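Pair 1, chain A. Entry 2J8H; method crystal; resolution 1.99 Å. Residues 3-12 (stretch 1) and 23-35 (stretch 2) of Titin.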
# COMPACT_ATOMS: atom_id res chain seq x y z
N MET A 3 -42.96 -6.78 1.89
CA MET A 3 -43.16 -7.00 0.44
C MET A 3 -42.35 -5.95 -0.33
O MET A 3 -41.38 -6.33 -0.96
CB MET A 3 -44.62 -6.97 0.05
CG MET A 3 -45.46 -8.14 0.61
SD MET A 3 -45.34 -9.59 -0.49
CE MET A 3 -45.37 -10.95 0.69
N ALA A 4 -42.72 -4.66 -0.26
CA ALA A 4 -41.94 -3.59 -0.94
C ALA A 4 -40.53 -3.50 -0.34
O ALA A 4 -40.35 -3.84 0.82
CB ALA A 4 -42.61 -2.26 -0.80
N PRO A 5 -39.54 -3.02 -1.13
CA PRO A 5 -38.18 -2.98 -0.61
C PRO A 5 -37.99 -2.04 0.57
O PRO A 5 -38.66 -1.01 0.66
CB PRO A 5 -37.37 -2.46 -1.80
CG PRO A 5 -38.25 -2.66 -3.00
CD PRO A 5 -39.62 -2.47 -2.49
N HIS A 6 -37.09 -2.41 1.48
CA HIS A 6 -36.75 -1.59 2.65
C HIS A 6 -35.27 -1.77 2.94
O HIS A 6 -34.72 -2.83 2.67
CB HIS A 6 -37.60 -2.03 3.83
CG HIS A 6 -37.37 -1.26 5.09
ND1 HIS A 6 -37.86 0.01 5.29
CD2 HIS A 6 -36.80 -1.63 6.27
CE1 HIS A 6 -37.56 0.42 6.52
NE2 HIS A 6 -36.92 -0.56 7.13
N PHE A 7 -34.63 -0.72 3.42
CA PHE A 7 -33.24 -0.80 3.89
C PHE A 7 -33.28 -1.10 5.38
O PHE A 7 -33.58 -0.23 6.18
CB PHE A 7 -32.48 0.49 3.58
CG PHE A 7 -32.21 0.66 2.15
CD1 PHE A 7 -32.96 1.53 1.39
CD2 PHE A 7 -31.28 -0.13 1.52
CE1 PHE A 7 -32.75 1.65 0.03
CE2 PHE A 7 -31.05 -0.01 0.18
CZ PHE A 7 -31.82 0.88 -0.58
N LYS A 8 -33.07 -2.38 5.71
CA LYS A 8 -32.99 -2.83 7.10
C LYS A 8 -31.73 -2.25 7.72
O LYS A 8 -31.70 -1.87 8.88
CB LYS A 8 -32.95 -4.36 7.13
CG LYS A 8 -32.93 -5.01 8.49
CD LYS A 8 -34.28 -4.99 9.11
CE LYS A 8 -34.28 -5.64 10.48
NZ LYS A 8 -35.53 -5.28 11.21
N GLU A 9 -30.66 -2.20 6.93
CA GLU A 9 -29.45 -1.50 7.33
C GLU A 9 -29.12 -0.51 6.21
O GLU A 9 -28.87 -0.91 5.10
CB GLU A 9 -28.32 -2.49 7.59
CG GLU A 9 -28.73 -3.53 8.64
CD GLU A 9 -27.61 -4.50 8.98
OE1 GLU A 9 -26.57 -4.44 8.32
OE2 GLU A 9 -27.77 -5.31 9.92
N GLU A 10 -29.22 0.77 6.53
CA GLU A 10 -29.04 1.85 5.55
C GLU A 10 -27.55 2.08 5.30
O GLU A 10 -26.72 1.72 6.12
CB GLU A 10 -29.65 3.16 6.08
CG GLU A 10 -31.14 3.12 6.35
CD GLU A 10 -31.63 4.37 7.08
OE1 GLU A 10 -30.99 5.45 6.96
OE2 GLU A 10 -32.64 4.28 7.82
N LEU A 11 -27.24 2.68 4.15
CA LEU A 11 -25.87 3.09 3.83
C LEU A 11 -25.32 4.06 4.85
O LEU A 11 -26.04 4.92 5.33
CB LEU A 11 -25.81 3.80 2.47
CG LEU A 11 -25.77 3.05 1.16
CD1 LEU A 11 -25.36 4.06 0.03
CD2 LEU A 11 -24.83 1.84 1.20
N ARG A 12 -24.04 3.90 5.18
CA ARG A 12 -23.38 4.81 6.12
C ARG A 12 -22.50 5.80 5.38
O ARG A 12 -21.81 5.41 4.46
CB ARG A 12 -22.48 4.00 7.07
CG ARG A 12 -23.22 3.36 8.22
CD ARG A 12 -22.25 2.70 9.23
NE ARG A 12 -22.86 1.48 9.77
CZ ARG A 12 -23.52 1.37 10.92
NH1 ARG A 12 -23.67 2.42 11.73
NH2 ARG A 12 -24.03 0.19 11.26
N THR A 23 -15.86 0.80 1.02
CA THR A 23 -16.90 -0.20 0.88
C THR A 23 -18.16 0.33 1.48
O THR A 23 -18.20 0.66 2.66
CB THR A 23 -16.52 -1.51 1.57
OG1 THR A 23 -15.27 -1.94 1.02
CG2 THR A 23 -17.59 -2.58 1.35
N LEU A 24 -19.20 0.41 0.66
CA LEU A 24 -20.50 0.88 1.08
C LEU A 24 -21.35 -0.36 1.18
O LEU A 24 -21.38 -1.15 0.23
CB LEU A 24 -21.07 1.80 0.02
CG LEU A 24 -20.45 3.19 -0.15
CD1 LEU A 24 -19.03 3.18 -0.62
CD2 LEU A 24 -21.25 3.89 -1.18
N VAL A 25 -22.02 -0.55 2.31
CA VAL A 25 -22.71 -1.79 2.60
C VAL A 25 -24.11 -1.42 3.05
O VAL A 25 -24.30 -0.43 3.77
CB VAL A 25 -22.06 -2.57 3.79
CG1 VAL A 25 -22.64 -4.00 3.84
CG2 VAL A 25 -20.53 -2.61 3.69
N CYS A 26 -25.08 -2.24 2.69
CA CYS A 26 -26.44 -2.06 3.20
C CYS A 26 -27.10 -3.42 3.23
O CYS A 26 -26.54 -4.39 2.69
CB CYS A 26 -27.21 -1.06 2.34
SG CYS A 26 -27.48 -1.57 0.68
N LYS A 27 -28.26 -3.51 3.90
CA LYS A 27 -29.04 -4.72 3.96
C LYS A 27 -30.47 -4.40 3.55
O LYS A 27 -31.12 -3.53 4.13
CB LYS A 27 -29.00 -5.36 5.34
CG LYS A 27 -29.67 -6.71 5.43
CD LYS A 27 -29.64 -7.18 6.86
CE LYS A 27 -30.19 -8.56 7.04
NZ LYS A 27 -29.90 -9.00 8.41
N VAL A 28 -30.95 -5.13 2.56
CA VAL A 28 -32.23 -4.89 1.94
C VAL A 28 -33.19 -6.03 2.28
O VAL A 28 -32.82 -7.20 2.28
CB VAL A 28 -32.03 -4.78 0.42
CG1 VAL A 28 -33.36 -4.73 -0.37
CG2 VAL A 28 -31.14 -3.57 0.10
N THR A 29 -34.44 -5.67 2.57
CA THR A 29 -35.50 -6.66 2.68
C THR A 29 -36.56 -6.39 1.62
O THR A 29 -36.61 -5.32 1.03
CB THR A 29 -36.14 -6.65 4.06
OG1 THR A 29 -36.66 -5.35 4.34
CG2 THR A 29 -35.11 -7.05 5.14
N GLY A 30 -37.40 -7.38 1.38
CA GLY A 30 -38.52 -7.24 0.46
C GLY A 30 -38.77 -8.57 -0.21
O GLY A 30 -37.87 -9.41 -0.29
N HIS A 31 -40.00 -8.75 -0.67
CA HIS A 31 -40.42 -9.91 -1.42
C HIS A 31 -41.29 -9.45 -2.58
O HIS A 31 -42.31 -8.77 -2.36
CB HIS A 31 -41.24 -10.88 -0.55
CG HIS A 31 -40.49 -11.42 0.62
ND1 HIS A 31 -39.34 -12.17 0.49
CD2 HIS A 31 -40.71 -11.30 1.95
CE1 HIS A 31 -38.89 -12.50 1.69
NE2 HIS A 31 -39.71 -11.99 2.60
N PRO A 32 -40.94 -9.85 -3.81
CA PRO A 32 -39.76 -10.62 -4.17
C PRO A 32 -38.45 -9.91 -3.83
O PRO A 32 -38.45 -8.70 -3.56
CB PRO A 32 -39.91 -10.78 -5.69
CG PRO A 32 -41.34 -10.64 -5.95
CD PRO A 32 -41.81 -9.62 -4.97
N LYS A 33 -37.35 -10.67 -3.82
CA LYS A 33 -36.04 -10.13 -3.50
C LYS A 33 -35.75 -8.89 -4.36
O LYS A 33 -35.75 -8.98 -5.59
CB LYS A 33 -34.94 -11.16 -3.73
CG LYS A 33 -33.62 -10.77 -3.11
CD LYS A 33 -32.56 -11.86 -3.22
CE LYS A 33 -31.70 -11.70 -4.49
NZ LYS A 33 -30.55 -12.72 -4.64
N PRO A 34 -35.53 -7.73 -3.71
CA PRO A 34 -35.24 -6.55 -4.53
C PRO A 34 -33.95 -6.60 -5.30
O PRO A 34 -32.95 -7.17 -4.84
CB PRO A 34 -35.21 -5.41 -3.50
CG PRO A 34 -36.08 -5.92 -2.36
CD PRO A 34 -35.66 -7.37 -2.30
N ILE A 35 -33.97 -5.95 -6.46
CA ILE A 35 -32.82 -5.80 -7.31
C ILE A 35 -32.22 -4.45 -7.00
O ILE A 35 -32.93 -3.45 -6.85
CB ILE A 35 -33.25 -5.89 -8.78
CG1 ILE A 35 -33.83 -7.28 -9.05
CG2 ILE A 35 -32.08 -5.55 -9.70
CD1 ILE A 35 -34.28 -7.44 -10.46
O HOH W 1 -24.73 -0.80 6.79

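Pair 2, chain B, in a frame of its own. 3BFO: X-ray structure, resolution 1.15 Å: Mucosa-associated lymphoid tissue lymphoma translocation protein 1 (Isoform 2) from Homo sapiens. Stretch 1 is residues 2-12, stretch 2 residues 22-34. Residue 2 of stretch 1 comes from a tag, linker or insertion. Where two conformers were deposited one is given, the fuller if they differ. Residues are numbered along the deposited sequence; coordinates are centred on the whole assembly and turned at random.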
# COMPACT_ATOMS: atom_id res chain seq x y z
N SER B 2 9.36 20.67 -1.93
CA SER B 2 9.53 19.87 -3.17
C SER B 2 8.27 19.02 -3.40
O SER B 2 7.63 18.51 -2.45
CB SER B 2 10.83 19.05 -3.13
OG SER B 2 10.89 17.99 -4.07
N LYS B 3 7.92 18.89 -4.68
CA LYS B 3 6.72 18.21 -5.17
C LYS B 3 6.63 16.83 -4.53
O LYS B 3 7.61 16.06 -4.57
CB LYS B 3 6.78 18.06 -6.70
CG LYS B 3 5.53 17.43 -7.34
CD LYS B 3 5.71 17.09 -8.83
CE LYS B 3 4.53 16.27 -9.33
NZ LYS B 3 4.40 16.29 -10.83
N LEU B 4 5.47 16.51 -3.96
CA LEU B 4 5.24 15.14 -3.49
C LEU B 4 5.04 14.30 -4.72
O LEU B 4 4.23 14.61 -5.62
CB LEU B 4 4.02 15.12 -2.59
CG LEU B 4 3.70 13.77 -2.00
CD1 LEU B 4 3.04 13.95 -0.64
CD2 LEU B 4 2.80 12.95 -2.91
N GLN B 5 5.78 13.20 -4.79
CA GLN B 5 5.66 12.33 -5.95
C GLN B 5 5.92 10.86 -5.56
O GLN B 5 6.96 10.56 -4.98
CB GLN B 5 6.67 12.77 -7.03
CG GLN B 5 6.62 11.87 -8.26
CD GLN B 5 5.27 11.85 -8.91
OE1 GLN B 5 4.72 12.91 -9.28
NE2 GLN B 5 4.71 10.66 -9.09
N ILE B 6 5.01 9.99 -5.91
CA ILE B 6 5.21 8.55 -5.71
C ILE B 6 6.22 8.08 -6.78
O ILE B 6 6.01 8.27 -8.03
CB ILE B 6 3.88 7.78 -5.83
CG1 ILE B 6 2.95 8.20 -4.67
CG2 ILE B 6 4.14 6.24 -5.77
CD1 ILE B 6 1.61 7.60 -4.74
N CYS B 7 7.26 7.40 -6.29
CA CYS B 7 8.31 6.90 -7.17
C CYS B 7 8.30 5.39 -7.23
O CYS B 7 8.67 4.83 -8.25
CB CYS B 7 9.65 7.39 -6.67
SG CYS B 7 9.77 9.19 -6.91
N VAL B 8 7.91 4.71 -6.13
CA VAL B 8 7.83 3.23 -6.11
C VAL B 8 6.35 2.95 -5.90
O VAL B 8 5.74 3.38 -4.91
CB VAL B 8 8.64 2.57 -5.01
CG1 VAL B 8 8.41 1.03 -4.98
CG2 VAL B 8 10.12 2.87 -5.16
N GLU B 9 5.77 2.29 -6.91
CA GLU B 9 4.39 1.87 -6.95
C GLU B 9 4.26 0.43 -6.43
O GLU B 9 5.14 -0.39 -6.71
CB GLU B 9 3.79 2.01 -8.36
CG GLU B 9 3.61 3.44 -8.77
CD GLU B 9 2.37 4.16 -8.20
OE1 GLU B 9 1.63 3.62 -7.39
OE2 GLU B 9 2.14 5.34 -8.63
N PRO B 10 3.15 0.07 -5.72
CA PRO B 10 2.94 -1.31 -5.31
C PRO B 10 2.70 -2.17 -6.56
O PRO B 10 2.38 -1.65 -7.63
CB PRO B 10 1.70 -1.24 -4.40
CG PRO B 10 0.97 0.00 -4.84
CD PRO B 10 2.05 0.95 -5.32
N THR B 11 2.85 -3.48 -6.35
CA THR B 11 2.71 -4.53 -7.36
C THR B 11 1.61 -5.53 -6.98
O THR B 11 1.50 -5.94 -5.82
CB THR B 11 4.02 -5.35 -7.56
OG1 THR B 11 5.14 -4.45 -7.78
CG2 THR B 11 3.93 -6.26 -8.79
N SER B 12 0.78 -5.90 -7.97
CA SER B 12 -0.18 -6.99 -7.77
C SER B 12 0.59 -8.30 -7.59
O SER B 12 1.74 -8.44 -8.03
CB SER B 12 -1.10 -7.11 -8.98
OG SER B 12 -2.02 -6.03 -9.05
N VAL B 22 3.70 -8.69 0.55
CA VAL B 22 4.55 -7.50 0.71
C VAL B 22 4.13 -6.43 -0.29
O VAL B 22 4.26 -6.65 -1.47
CB VAL B 22 6.03 -7.85 0.46
CG1 VAL B 22 6.90 -6.63 0.47
CG2 VAL B 22 6.51 -8.82 1.52
N LEU B 23 3.60 -5.29 0.18
CA LEU B 23 3.24 -4.16 -0.66
C LEU B 23 4.12 -2.99 -0.26
O LEU B 23 4.40 -2.78 0.90
CB LEU B 23 1.75 -3.83 -0.48
CG LEU B 23 0.79 -4.82 -1.09
CD1 LEU B 23 -0.64 -4.55 -0.62
CD2 LEU B 23 0.85 -4.78 -2.61
N GLN B 24 4.56 -2.23 -1.26
CA GLN B 24 5.44 -1.11 -0.99
C GLN B 24 5.00 0.10 -1.80
O GLN B 24 4.66 -0.04 -2.99
CB GLN B 24 6.88 -1.48 -1.35
CG GLN B 24 7.93 -0.40 -0.93
CD GLN B 24 9.40 -0.86 -1.02
OE1 GLN B 24 9.70 -1.77 -1.78
NE2 GLN B 24 10.27 -0.29 -0.26
N CYS B 25 5.08 1.27 -1.19
CA CYS B 25 4.85 2.54 -1.89
C CYS B 25 5.86 3.50 -1.31
O CYS B 25 5.94 3.63 -0.10
CB CYS B 25 3.39 2.98 -1.65
SG CYS B 25 3.05 4.54 -2.52
N VAL B 26 6.65 4.17 -2.17
CA VAL B 26 7.66 5.12 -1.70
C VAL B 26 7.49 6.41 -2.45
O VAL B 26 7.38 6.38 -3.68
CB VAL B 26 9.09 4.61 -1.92
CG1 VAL B 26 10.12 5.61 -1.30
CG2 VAL B 26 9.27 3.23 -1.36
N ALA B 27 7.45 7.51 -1.74
CA ALA B 27 7.33 8.82 -2.33
C ALA B 27 8.48 9.69 -1.87
O ALA B 27 9.08 9.44 -0.83
CB ALA B 27 6.01 9.48 -1.95
N VAL B 28 8.75 10.73 -2.65
CA VAL B 28 9.62 11.82 -2.26
C VAL B 28 8.77 13.10 -2.12
O VAL B 28 7.63 13.15 -2.53
CB VAL B 28 10.76 12.03 -3.32
CG1 VAL B 28 11.65 10.79 -3.44
CG2 VAL B 28 10.17 12.41 -4.70
N GLY B 29 9.34 14.10 -1.47
CA GLY B 29 8.67 15.37 -1.33
C GLY B 29 9.10 16.05 -0.07
O GLY B 29 9.63 15.42 0.85
N SER B 30 8.84 17.35 -0.01
CA SER B 30 9.03 18.07 1.24
C SER B 30 7.88 19.04 1.36
O SER B 30 7.70 19.86 0.42
CB SER B 30 10.37 18.84 1.17
OG SER B 30 10.58 19.57 2.38
N PRO B 31 7.16 19.04 2.50
CA PRO B 31 7.41 18.19 3.67
C PRO B 31 7.36 16.70 3.37
O PRO B 31 6.73 16.23 2.40
CB PRO B 31 6.26 18.56 4.62
CG PRO B 31 5.90 19.97 4.20
CD PRO B 31 6.07 20.00 2.73
N ILE B 32 8.01 15.96 4.25
CA ILE B 32 8.18 14.53 4.07
C ILE B 32 6.82 13.84 3.94
O ILE B 32 5.94 14.06 4.74
CB ILE B 32 8.96 13.94 5.23
CG1 ILE B 32 10.35 14.50 5.34
CG2 ILE B 32 8.99 12.41 5.22
CD1 ILE B 32 10.87 14.36 6.74
N PRO B 33 6.62 13.01 2.92
CA PRO B 33 5.32 12.32 2.77
C PRO B 33 4.99 11.40 3.91
O PRO B 33 5.86 10.72 4.47
CB PRO B 33 5.47 11.56 1.46
CG PRO B 33 6.55 12.31 0.72
CD PRO B 33 7.49 12.80 1.76
N HIS B 34 3.69 11.33 4.19
CA HIS B 34 3.06 10.34 5.04
C HIS B 34 2.26 9.37 4.17
O HIS B 34 1.93 9.66 3.02
CB HIS B 34 2.08 11.06 5.96
CG HIS B 34 2.73 11.97 6.93
ND1 HIS B 34 3.00 13.30 6.67
CD2 HIS B 34 3.14 11.73 8.19
CE1 HIS B 34 3.54 13.84 7.74
NE2 HIS B 34 3.67 12.91 8.68
O HOH W 2 4.45 -3.81 -3.88
O HOH W 3 3.76 -6.38 -4.22

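Pair 1 and pair 2 share one backbone design: a short antiparallel pairing interrupted by a beta bulge and followed, in the second stretch, by a glycine and a cis-proline. Fourteen central residues superpose at 0.8 Å.

The bulge is the signature. In pair 1 the carbonyl of A:Lys27 receives two amides, A:Glu9 N at 3.1 Å from A:Lys27 O and A:Lys8 N at 2.8 Å from the same oxygen, the latter bond weak. In pair 2 B:Val8 N and B:Cys7 N lie 3.0 Å and 2.8 Å from B:Val26 O. The extra residue, A:Lys8 or B:Cys7, shifts the register by one. Before it, paired backbone bonds hold A:His6 to A:Thr29 and B:Gln5 to B:Val28.

On the buried face, A:Phe7 matches B:Ile6, and A:Val28 matches B:Ala27. The larger pair of side chains belongs to pair 1: the flat ring of A:Phe7 reaches across, with CE2 3.6 Å from A:Val28 CG2. In pair 2 both residues are smaller, and the strands lie closer here, B:Ile6 CA being 4.0 Å from B:Ala27 CA, against 4.7 Å between A:Phe7 CA and A:Val28 CA. The cysteine is common to both. A:Cys26 SG lies 3.9 Å from A:Phe7 CE2, and B:Cys25 SG 3.8 Å from B:Ile6 CG2; a small, polarizable thiol suits a buried site beside either an aromatic or a branched aliphatic neighbour, although chi1 is p in A:Cys26 and t in B:Cys25.

Farther along, A:Pro5 matches B:Leu4 and A:Pro34 matches B:Pro33. A:Pro5 CB meets A:Pro34 CG at 3.7 Å, ring against ring; the flexible B:Leu4 brings CD1 to 4.0 Å from B:Pro33 CB. Both solutions cover a rigid proline with hydrocarbon.

A:Gly30 and B:Gly29 coincide within 0.3 Å. Their positive phi angles, 147° and 151°, would jam a CB against the preceding carbonyl oxygen. A CB would also clash with A:Pro34 CG in pair 1 and with B:Leu4 CA in pair 2, so glycine answers both backbone strain and crowding.

The other face offers a contrast in chemistry. A:Glu9 and A:Lys27 match B:Val8 and B:Val26. The charged pair packs through its aliphatic portions, A:Glu9 CB lying 3.7 Å from A:Lys27 CB, while A:Glu9 OE2 and A:Lys27 NZ stay 4.5 Å apart, beyond a salt bridge. The valines make the same 3.7 Å approach, B:Val8 CB to B:Val26 CB, by purely apolar contact, their beta-branching well suited to extended strands.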